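Local coordinates for putative oxidoreductase (Salmonella enterica subsp. enterica serovar Typhimurium, PDB 3NX4), which binds NADP and probably catalyses NADPH-dependent reduction of acryloyl-CoA, as a medium-chain dehydrogenase/reductase with a GroES-like domain and a Rossmann domain, at residues G28-D33 and H70-P75; T130-V135 and V164-K169. All coordinates share one frame; numbering follows the deposited sequence.

Contact 1 (G28-D33 and H70-P75)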
ATOM      1  N   GLY A  28     -24.288 -26.485 -11.940  1.00 54.94           N
ATOM      2  CA  GLY A  28     -23.975 -26.061 -10.588  1.00 51.69           C
ATOM      3  C   GLY A  28     -24.884 -26.711  -9.564  1.00 50.41           C
ATOM      4  O   GLY A  28     -25.986 -27.155  -9.885  1.00 54.34           O
ATOM      5  N   ASP A  29     -24.427 -26.749  -8.319  1.00 44.56           N
ATOM      6  CA  ASP A  29     -25.153 -27.444  -7.264  1.00 41.71           C
ATOM      7  C   ASP A  29     -26.397 -26.726  -6.767  1.00 41.66           C
ATOM      8  O   ASP A  29     -27.316 -27.364  -6.263  1.00 42.21           O
ATOM      9  CB  ASP A  29     -24.230 -27.722  -6.083  1.00 46.52           C
ATOM     10  CG  ASP A  29     -23.155 -28.724  -6.418  1.00 55.75           C
ATOM     11  OD1 ASP A  29     -23.387 -29.571  -7.315  1.00 56.21           O
ATOM     12  OD2 ASP A  29     -22.082 -28.668  -5.786  1.00 55.34           O
ATOM     13  N   VAL A  30     -26.428 -25.401  -6.885  1.00 38.73           N
ATOM     14  CA  VAL A  30     -27.527 -24.647  -6.302  1.00 35.81           C
ATOM     15  C   VAL A  30     -28.258 -23.821  -7.344  1.00 43.50           C
ATOM     16  O   VAL A  30     -27.646 -23.008  -8.037  1.00 35.78           O
ATOM     17  CB  VAL A  30     -27.044 -23.728  -5.161  1.00 37.05           C
ATOM     18  CG1 VAL A  30     -28.230 -23.211  -4.387  1.00 37.45           C
ATOM     19  CG2 VAL A  30     -26.092 -24.496  -4.242  1.00 35.41           C
ATOM     20  N   THR A  31     -29.568 -24.050  -7.449  1.00 37.85           N
ATOM     21  CA  THR A  31     -30.428 -23.280  -8.339  1.00 36.76           C
ATOM     22  C   THR A  31     -31.202 -22.230  -7.563  1.00 39.58           C
ATOM     23  O   THR A  31     -31.900 -22.540  -6.596  1.00 42.86           O
ATOM     24  CB  THR A  31     -31.426 -24.183  -9.081  1.00 43.07           C
ATOM     25  OG1 THR A  31     -30.706 -25.050  -9.959  1.00 46.32           O
ATOM     26  CG2 THR A  31     -32.402 -23.336  -9.887  1.00 44.73           C
ATOM     27  N   VAL A  32     -31.075 -20.984  -7.999  1.00 36.79           N
ATOM     28  CA  VAL A  32     -31.669 -19.865  -7.289  1.00 35.65           C
ATOM     29  C   VAL A  32     -32.692 -19.150  -8.153  1.00 40.74           C
ATOM     30  O   VAL A  32     -32.426 -18.837  -9.314  1.00 42.43           O
ATOM     31  CB  VAL A  32     -30.582 -18.858  -6.864  1.00 36.47           C
ATOM     32  CG1 VAL A  32     -31.189 -17.705  -6.100  1.00 34.95           C
ATOM     33  CG2 VAL A  32     -29.502 -19.568  -6.029  1.00 37.77           C
ATOM     34  N   ASP A  33     -33.869 -18.911  -7.586  1.00 41.04           N
ATOM     35  CA  ASP A  33     -34.857 -18.054  -8.220  1.00 44.03           C
ATOM     36  C   ASP A  33     -34.538 -16.629  -7.797  1.00 42.34           C
ATOM     37  O   ASP A  33     -34.693 -16.275  -6.628  1.00 38.92           O
ATOM     38  CB  ASP A  33     -36.266 -18.448  -7.786  1.00 44.06           C
ATOM     39  CG  ASP A  33     -36.636 -19.858  -8.218  1.00 54.27           C
ATOM     40  OD1 ASP A  33     -36.014 -20.379  -9.171  1.00 52.75           O
ATOM     41  OD2 ASP A  33     -37.553 -20.441  -7.606  1.00 56.05           O
ATOM     42  N   HIS A  70     -34.231 -22.676  -5.100  1.00 43.25           N
ATOM     43  CA  HIS A  70     -35.275 -23.580  -5.585  1.00 42.98           C
ATOM     44  C   HIS A  70     -34.887 -25.022  -5.270  1.00 47.69           C
ATOM     45  O   HIS A  70     -35.699 -25.806  -4.777  1.00 47.54           O
ATOM     46  CB  HIS A  70     -35.473 -23.443  -7.089  1.00 42.61           C
ATOM     47  CG  HIS A  70     -36.411 -24.463  -7.663  1.00 44.59           C
ATOM     48  ND1 HIS A  70     -37.752 -24.500  -7.350  1.00 46.69           N
ATOM     49  CD2 HIS A  70     -36.198 -25.490  -8.520  1.00 47.07           C
ATOM     50  CE1 HIS A  70     -38.329 -25.498  -7.995  1.00 46.22           C
ATOM     51  NE2 HIS A  70     -37.405 -26.119  -8.708  1.00 49.40           N
ATOM     52  N   ALA A  71     -33.637 -25.365  -5.567  1.00 43.60           N
ATOM     53  CA  ALA A  71     -33.120 -26.703  -5.296  1.00 42.57           C
ATOM     54  C   ALA A  71     -31.626 -26.643  -5.020  1.00 44.57           C
ATOM     55  O   ALA A  71     -30.936 -25.754  -5.510  1.00 48.79           O
ATOM     56  CB  ALA A  71     -33.404 -27.629  -6.465  1.00 48.19           C
ATOM     57  N   SER A  72     -31.130 -27.599  -4.241  1.00 44.60           N
ATOM     58  CA  SER A  72     -29.717 -27.643  -3.896  1.00 40.84           C
ATOM     59  C   SER A  72     -29.191 -29.069  -3.754  1.00 40.94           C
ATOM     60  O   SER A  72     -29.802 -29.894  -3.085  1.00 45.71           O
ATOM     61  CB  SER A  72     -29.466 -26.908  -2.584  1.00 42.41           C
ATOM     62  OG  SER A  72     -28.116 -27.075  -2.172  1.00 37.74           O
ATOM     63  N   GLU A  73     -28.049 -29.332  -4.377  1.00 38.08           N
ATOM     64  CA  GLU A  73     -27.289 -30.563  -4.151  1.00 42.68           C
ATOM     65  C   GLU A  73     -26.144 -30.316  -3.170  1.00 43.77           C
ATOM     66  O   GLU A  73     -25.357 -31.211  -2.874  1.00 45.26           O
ATOM     67  CB  GLU A  73     -26.726 -31.088  -5.467  1.00 52.03           C
ATOM     68  CG  GLU A  73     -27.746 -31.787  -6.346  1.00 71.73           C
ATOM     69  CD  GLU A  73     -27.178 -32.153  -7.702  1.00 91.00           C
ATOM     70  OE1 GLU A  73     -26.421 -31.335  -8.271  1.00 96.55           O
ATOM     71  OE2 GLU A  73     -27.483 -33.260  -8.197  1.00 97.58           O
ATOM     72  N   ASP A  74     -26.059 -29.094  -2.663  1.00 44.43           N
ATOM     73  CA  ASP A  74     -25.044 -28.732  -1.686  1.00 43.98           C
ATOM     74  C   ASP A  74     -25.664 -28.843  -0.299  1.00 45.92           C
ATOM     75  O   ASP A  74     -26.706 -28.242  -0.035  1.00 47.30           O
ATOM     76  CB  ASP A  74     -24.577 -27.294  -1.943  1.00 39.29           C
ATOM     77  CG  ASP A  74     -23.335 -26.934  -1.156  1.00 44.06           C
ATOM     78  OD1 ASP A  74     -23.404 -26.912   0.090  1.00 46.42           O
ATOM     79  OD2 ASP A  74     -22.293 -26.661  -1.787  1.00 48.54           O
ATOM     80  N   PRO A  75     -25.031 -29.611   0.601  1.00 45.75           N
ATOM     81  CA  PRO A  75     -25.647 -29.824   1.917  1.00 49.59           C
ATOM     82  C   PRO A  75     -25.737 -28.548   2.772  1.00 47.81           C
ATOM     83  O   PRO A  75     -26.420 -28.557   3.795  1.00 50.74           O
ATOM     84  CB  PRO A  75     -24.733 -30.873   2.570  1.00 50.18           C
ATOM     85  CG  PRO A  75     -23.415 -30.689   1.894  1.00 51.46           C
ATOM     86  CD  PRO A  75     -23.733 -30.298   0.477  1.00 51.15           C
TER
HETATM   87  O   HOH W   1     -21.851 -26.584  -4.279  1.00 45.62           O

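Contact 2 (T130-V135 and V164-K169). With NAP (NADP nicotinamide-adenine-dinucleotide phosphate), chain C.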
ATOM      1  N   THR A 130     -17.815  -3.821  -1.487  1.00 24.91           N
ATOM      2  CA  THR A 130     -16.503  -3.220  -1.702  1.00 26.02           C
ATOM      3  C   THR A 130     -16.218  -2.001  -0.789  1.00 23.73           C
ATOM      4  O   THR A 130     -15.123  -1.864  -0.244  1.00 27.74           O
ATOM      5  CB  THR A 130     -16.355  -2.805  -3.176  1.00 28.31           C
ATOM      6  OG1 THR A 130     -16.539  -3.957  -4.007  1.00 28.29           O
ATOM      7  CG2 THR A 130     -14.966  -2.215  -3.441  1.00 30.08           C
ATOM      8  N   ALA A 131     -17.182  -1.105  -0.642  1.00 23.73           N
ATOM      9  CA  ALA A 131     -16.985   0.045   0.243  1.00 21.77           C
ATOM     10  C   ALA A 131     -16.685  -0.452   1.650  1.00 20.05           C
ATOM     11  O   ALA A 131     -15.831   0.112   2.357  1.00 22.17           O
ATOM     12  CB  ALA A 131     -18.212   0.923   0.265  1.00 20.33           C
HETATM   13  N   MSE A 132     -17.399  -1.507   2.055  1.00 22.60           N
HETATM   14  CA  MSE A 132     -17.206  -2.062   3.386  1.00 23.85           C
HETATM   15  C   MSE A 132     -15.787  -2.639   3.523  1.00 25.35           C
HETATM   16  O   MSE A 132     -15.113  -2.416   4.529  1.00 22.45           O
HETATM   17  CB  MSE A 132     -18.259  -3.127   3.699  1.00 24.38           C
HETATM   18  CG  MSE A 132     -18.252  -3.567   5.155  1.00 28.57           C
HETATM   19 SE   MSE A 132     -18.884  -2.172   6.401  0.75 36.90          SE
HETATM   20  CE  MSE A 132     -17.329  -2.013   7.367  1.00 15.89           C
ATOM     21  N   LEU A 133     -15.340  -3.392   2.522  1.00 19.68           N
ATOM     22  CA  LEU A 133     -13.962  -3.883   2.536  1.00 22.02           C
ATOM     23  C   LEU A 133     -12.946  -2.731   2.630  1.00 26.01           C
ATOM     24  O   LEU A 133     -11.901  -2.891   3.267  1.00 25.08           O
ATOM     25  CB  LEU A 133     -13.674  -4.749   1.316  1.00 22.37           C
ATOM     26  CG  LEU A 133     -14.478  -6.052   1.250  1.00 27.51           C
ATOM     27  CD1 LEU A 133     -14.278  -6.711  -0.105  1.00 27.65           C
ATOM     28  CD2 LEU A 133     -14.089  -7.008   2.387  1.00 30.86           C
ATOM     29  N   CYS A 134     -13.245  -1.587   1.996  1.00 23.72           N
ATOM     30  CA  CYS A 134     -12.325  -0.442   2.032  1.00 25.92           C
ATOM     31  C   CYS A 134     -12.288   0.177   3.412  1.00 25.02           C
ATOM     32  O   CYS A 134     -11.231   0.501   3.930  1.00 24.19           O
ATOM     33  CB  CYS A 134     -12.727   0.628   1.014  1.00 28.42           C
ATOM     34  SG  CYS A 134     -12.458   0.146  -0.696  1.00 28.79           S
ATOM     35  N   VAL A 135     -13.456   0.334   4.018  1.00 20.40           N
ATOM     36  CA  VAL A 135     -13.519   0.825   5.385  1.00 23.00           C
ATOM     37  C   VAL A 135     -12.746  -0.114   6.332  1.00 27.01           C
ATOM     38  O   VAL A 135     -12.019   0.331   7.219  1.00 25.36           O
ATOM     39  CB  VAL A 135     -14.983   0.974   5.823  1.00 21.82           C
ATOM     40  CG1 VAL A 135     -15.075   1.226   7.318  1.00 24.09           C
ATOM     41  CG2 VAL A 135     -15.656   2.111   5.013  1.00 20.07           C
ATOM     42  N   VAL A 164     -19.270   6.907   1.932  1.00 25.07           N
ATOM     43  CA  VAL A 164     -19.562   8.163   2.634  1.00 22.26           C
ATOM     44  C   VAL A 164     -20.519   7.858   3.794  1.00 23.50           C
ATOM     45  O   VAL A 164     -20.300   8.291   4.929  1.00 22.78           O
ATOM     46  CB  VAL A 164     -20.175   9.204   1.667  1.00 22.99           C
ATOM     47  CG1 VAL A 164     -20.799  10.403   2.436  1.00 25.91           C
ATOM     48  CG2 VAL A 164     -19.124   9.679   0.632  1.00 21.46           C
ATOM     49  N   ALA A 165     -21.552   7.069   3.505  1.00 22.49           N
ATOM     50  CA  ALA A 165     -22.575   6.728   4.496  1.00 24.30           C
ATOM     51  C   ALA A 165     -22.001   5.923   5.659  1.00 22.19           C
ATOM     52  O   ALA A 165     -22.338   6.168   6.815  1.00 27.18           O
ATOM     53  CB  ALA A 165     -23.723   5.959   3.842  1.00 25.12           C
ATOM     54  N   LEU A 166     -21.140   4.961   5.345  1.00 23.16           N
ATOM     55  CA  LEU A 166     -20.471   4.153   6.374  1.00 21.58           C
ATOM     56  C   LEU A 166     -19.546   4.999   7.253  1.00 21.72           C
ATOM     57  O   LEU A 166     -19.647   4.972   8.476  1.00 24.09           O
ATOM     58  CB  LEU A 166     -19.661   3.022   5.735  1.00 21.25           C
ATOM     59  CG  LEU A 166     -20.489   1.915   5.085  1.00 24.13           C
ATOM     60  CD1 LEU A 166     -19.571   1.008   4.286  1.00 25.98           C
ATOM     61  CD2 LEU A 166     -21.249   1.133   6.155  1.00 22.35           C
ATOM     62  N   LEU A 167     -18.640   5.740   6.622  1.00 22.68           N
ATOM     63  CA  LEU A 167     -17.701   6.580   7.364  1.00 21.07           C
ATOM     64  C   LEU A 167     -18.456   7.576   8.228  1.00 21.62           C
ATOM     65  O   LEU A 167     -18.073   7.835   9.360  1.00 25.19           O
ATOM     66  CB  LEU A 167     -16.757   7.337   6.418  1.00 21.78           C
ATOM     67  CG  LEU A 167     -15.774   6.443   5.639  1.00 26.37           C
ATOM     68  CD1 LEU A 167     -15.136   7.229   4.489  1.00 23.56           C
ATOM     69  CD2 LEU A 167     -14.711   5.822   6.562  1.00 23.76           C
ATOM     70  N   HIS A 168     -19.528   8.146   7.684  1.00 23.04           N
ATOM     71  CA  HIS A 168     -20.327   9.082   8.457  1.00 23.71           C
ATOM     72  C   HIS A 168     -20.910   8.409   9.706  1.00 24.25           C
ATOM     73  O   HIS A 168     -20.842   8.948  10.809  1.00 25.69           O
ATOM     74  CB  HIS A 168     -21.459   9.649   7.609  1.00 26.03           C
ATOM     75  CG  HIS A 168     -22.350  10.582   8.362  1.00 26.39           C
ATOM     76  ND1 HIS A 168     -21.905  11.786   8.867  1.00 28.27           N
ATOM     77  CD2 HIS A 168     -23.654  10.483   8.712  1.00 29.98           C
ATOM     78  CE1 HIS A 168     -22.901  12.392   9.489  1.00 30.81           C
ATOM     79  NE2 HIS A 168     -23.971  11.622   9.411  1.00 34.26           N
ATOM     80  N   LYS A 169     -21.490   7.230   9.527  1.00 25.40           N
ATOM     81  CA  LYS A 169     -22.082   6.497  10.651  1.00 26.25           C
ATOM     82  C   LYS A 169     -21.029   6.169  11.698  1.00 31.46           C
ATOM     83  O   LYS A 169     -21.294   6.239  12.897  1.00 28.38           O
ATOM     84  CB  LYS A 169     -22.732   5.193  10.169  1.00 25.55           C
ATOM     85  CG  LYS A 169     -23.533   4.475  11.248  1.00 24.91           C
ATOM     86  CD  LYS A 169     -22.638   3.496  12.024  1.00 33.53           C
ATOM     87  CE  LYS A 169     -23.464   2.612  12.979  1.00 34.45           C
ATOM     88  NZ  LYS A 169     -22.587   1.652  13.715  1.00 38.54           N
TER
HETATM   89  PA  NAP C 330     -19.771   4.363 -10.325  1.00 31.99           P
HETATM   90  O1A NAP C 330     -21.059   4.266  -9.617  1.00 26.49           O
HETATM   91  O2A NAP C 330     -19.806   4.617 -11.774  1.00 27.01           O
HETATM   92  O5B NAP C 330     -18.820   5.416  -9.591  1.00 29.04           O
HETATM   93  C5B NAP C 330     -17.685   5.888 -10.262  1.00 27.15           C
HETATM   94  C4B NAP C 330     -17.600   7.367  -9.913  1.00 28.79           C
HETATM   95  O4B NAP C 330     -16.373   7.867 -10.369  1.00 28.76           O
HETATM   96  C3B NAP C 330     -18.692   8.193 -10.599  1.00 34.01           C
HETATM   97  O3B NAP C 330     -19.822   8.325  -9.758  1.00 30.15           O
HETATM   98  C2B NAP C 330     -18.017   9.536 -10.804  1.00 29.24           C
HETATM   99  O2B NAP C 330     -18.217  10.286  -9.630  1.00 29.76           O
HETATM  100  C1B NAP C 330     -16.541   9.184 -10.876  1.00 33.31           C
HETATM  101  N9A NAP C 330     -16.042   9.187 -12.259  1.00 30.79           N
HETATM  102  C8A NAP C 330     -16.629   8.614 -13.361  1.00 39.82           C
HETATM  103  N7A NAP C 330     -15.817   8.830 -14.426  1.00 40.75           N
HETATM  104  C5A NAP C 330     -14.728   9.510 -14.014  1.00 37.44           C
HETATM  105  C6A NAP C 330     -13.605   9.986 -14.679  1.00 42.47           C
HETATM  106  N6A NAP C 330     -13.449   9.797 -15.984  1.00 52.13           N
HETATM  107  N1A NAP C 330     -12.641  10.659 -13.970  1.00 41.38           N
HETATM  108  C2A NAP C 330     -12.790  10.866 -12.615  1.00 40.75           C
HETATM  109  N3A NAP C 330     -13.909  10.400 -11.957  1.00 36.41           N
HETATM  110  C4A NAP C 330     -14.859   9.737 -12.651  1.00 32.99           C
HETATM  111  O3  NAP C 330     -18.948   2.987 -10.125  1.00 29.03           O
HETATM  112  PN  NAP C 330     -18.934   1.976  -8.881  1.00 30.80           P
HETATM  113  O1N NAP C 330     -19.826   0.824  -9.144  1.00 30.99           O
HETATM  114  O2N NAP C 330     -19.145   2.795  -7.666  1.00 25.55           O
HETATM  115  O5D NAP C 330     -17.397   1.503  -8.978  1.00 33.41           O
HETATM  116  C5D NAP C 330     -16.384   2.462  -8.786  1.00 38.30           C
HETATM  117  C4D NAP C 330     -15.057   1.907  -9.279  1.00 37.89           C
HETATM  118  O4D NAP C 330     -14.704   0.820  -8.459  1.00 37.65           O
HETATM  119  C3D NAP C 330     -15.164   1.362 -10.693  1.00 41.24           C
HETATM  120  O3D NAP C 330     -13.957   1.619 -11.377  1.00 37.40           O
HETATM  121  C2D NAP C 330     -15.331  -0.128 -10.502  1.00 47.46           C
HETATM  122  O2D NAP C 330     -14.792  -0.851 -11.581  1.00 48.88           O
HETATM  123  C1D NAP C 330     -14.512  -0.337  -9.245  1.00 42.09           C
HETATM  124  N1N NAP C 330     -14.900  -1.516  -8.462  1.00 43.08           N
HETATM  125  C2N NAP C 330     -13.967  -2.496  -8.279  1.00 45.31           C
HETATM  126  C3N NAP C 330     -14.253  -3.633  -7.528  1.00 45.23           C
HETATM  127  C7N NAP C 330     -13.084  -4.375  -6.941  1.00 43.84           C
HETATM  128  O7N NAP C 330     -13.148  -5.767  -6.769  1.00 45.43           O
HETATM  129  N7N NAP C 330     -12.004  -3.681  -6.600  1.00 30.44           N
HETATM  130  C4N NAP C 330     -15.518  -3.761  -6.955  1.00 43.24           C
HETATM  131  C5N NAP C 330     -16.467  -2.747  -7.146  1.00 42.25           C
HETATM  132  C6N NAP C 330     -16.138  -1.620  -7.896  1.00 36.80           C
HETATM  133  P2B NAP C 330     -18.410  11.895  -9.696  1.00 31.82           P
HETATM  134  O1X NAP C 330     -18.943  12.326  -8.358  1.00 27.70           O
HETATM  135  O2X NAP C 330     -17.075  12.553  -9.953  1.00 31.54           O
HETATM  136  O3X NAP C 330     -19.386  12.202 -10.800  1.00 36.30           O

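Contact 1 (G28-D33 and H70-P75)
Two antiparallel strand ends, 28-33 and 70-75, meet mainly through their backbones. Thr-31 N points almost straight along the C=O axis of Ala-71 (N to O 2.9 Å, 163° at the hydrogen). In return, Thr-31 O accepts a bond from His-70 N at 2.8 Å and a weak one from Ala-71 N. Two residues thus face one, a classic beta bulge, with His-70 in a helix-like backbone conformation. Beyond the non-hydrogen-bonded pair Val-30 and Ser-72, Glu-73 N continues the ladder to Asp-29 O (2.8 Å).

The tight part lies around Val-30, whose branched side chain suits a strand and a buried face. Its CG2, anti to the carbonyl carbon, rests against Ser-72 OG and lies 3.9 Å from Asp-74 CB, while Leu-109 and Val-69 press on the same side chain. Ser-72 is small enough to fit here, and its hydroxyl is hydrogen-bonded to Phe-77 O.

The other face, carrying Thr-31 and Ala-71, is looser. Thr-31 CG2 and His-70 CB run side by side 4.2 Å apart, and the Asp-33 carboxylate crosses His-70 obliquely.

At the outer end three acids gather. Asp-29 OD1 and Glu-73 OE1 stand 3.6 Å apart with their carboxylate planes 74° to each other; if both are ionised they would repel, which could raise one pKa. Asp-29 OD2 and Asp-74 OD2 are instead bridged by one water, which donates to both, at 2.6 Å to the former; Asp-74 also forms a salt bridge with Arg-76, which should ease the crowding of charge. The chain turns a corner at the His-70 bulge. Buried on the Val-30 face and more exposed on the other, the bulged antiparallel pair belongs to the GroES-like domain's mixed sheet.

Contact 2 (T130-V135 and V164-K169)
Helix 118-140 here meets helix 158-169, the first helix of the Rossmann fold, which follows strand 150-152 and begins at the cofactor-binding residues Gly-158 and Val-159. The two segments cross at -42° with their axes 10.0 Å apart, and the layer between them is wholly apolar.

Leu-166 gives up most surface. With CG anti to the carbonyl carbon, its side chain reaches across so that the CD1 methyl enters between Ala-131, Met-132 and Val-135. CD1 lies 3.9 Å from Met-132 SE and 4.2 Å from Ala-131 CB; the small alanine leaves room for this branch, and Ala-131 itself also packs on Val-159, Thr-162 and Ala-163 nearer the start of the second helix. Met-132, present as selenomethionine, sets off with CG anti to the backbone N and then bends at chi2 and chi3, which brings its selenium across the leucine at about a right angle. The same long, flexible chain also touches Ala-278, Arg-281 and Leu-282 of helix 272-285.

Val-135 is the second large contributor. Its compact, branched side chain holds CG2, anti to the carbonyl carbon, between two leucines: 4.1 Å from Leu-166 CD1 and likewise 4.1 Å from Leu-167 CD2. Val-135 and Leu-167 lie alongside each other, head to tail, and Leu-167 carries the packing on to Val-150 and Val-152 of the central sheet.

At the start of the segment, next to Ala-131, helix 118-140 touches NADP itself: Thr-130 OG1, hydrogen-bonded to Thr-126 O, lies 3.1 Å from C4N of the nicotinamide, the ring carbon that holds the transferable hydride in NADPH.

How the contacts relate
Contact 1 belongs to the periphery and contact 2 to the interior: their centres lie 32 Å apart, their nearest atoms about 20 Å, and they share no helix or strand. The first joins two strands of the GroES-like domain through main-chain hydrogen bonds, with exposed Glu-73 and His-70 and partly exposed Asp-29 beside them, and no known cofactor-binding residue takes part. The second joins two helices on the Rossmann side with no hydrogen bond between them, using hydrophobic side chains alone, and one of its segments reaches the NADP pocket. The partly exposed strand ends of contact 1 carry charged groups, whereas the buried helix interface has none.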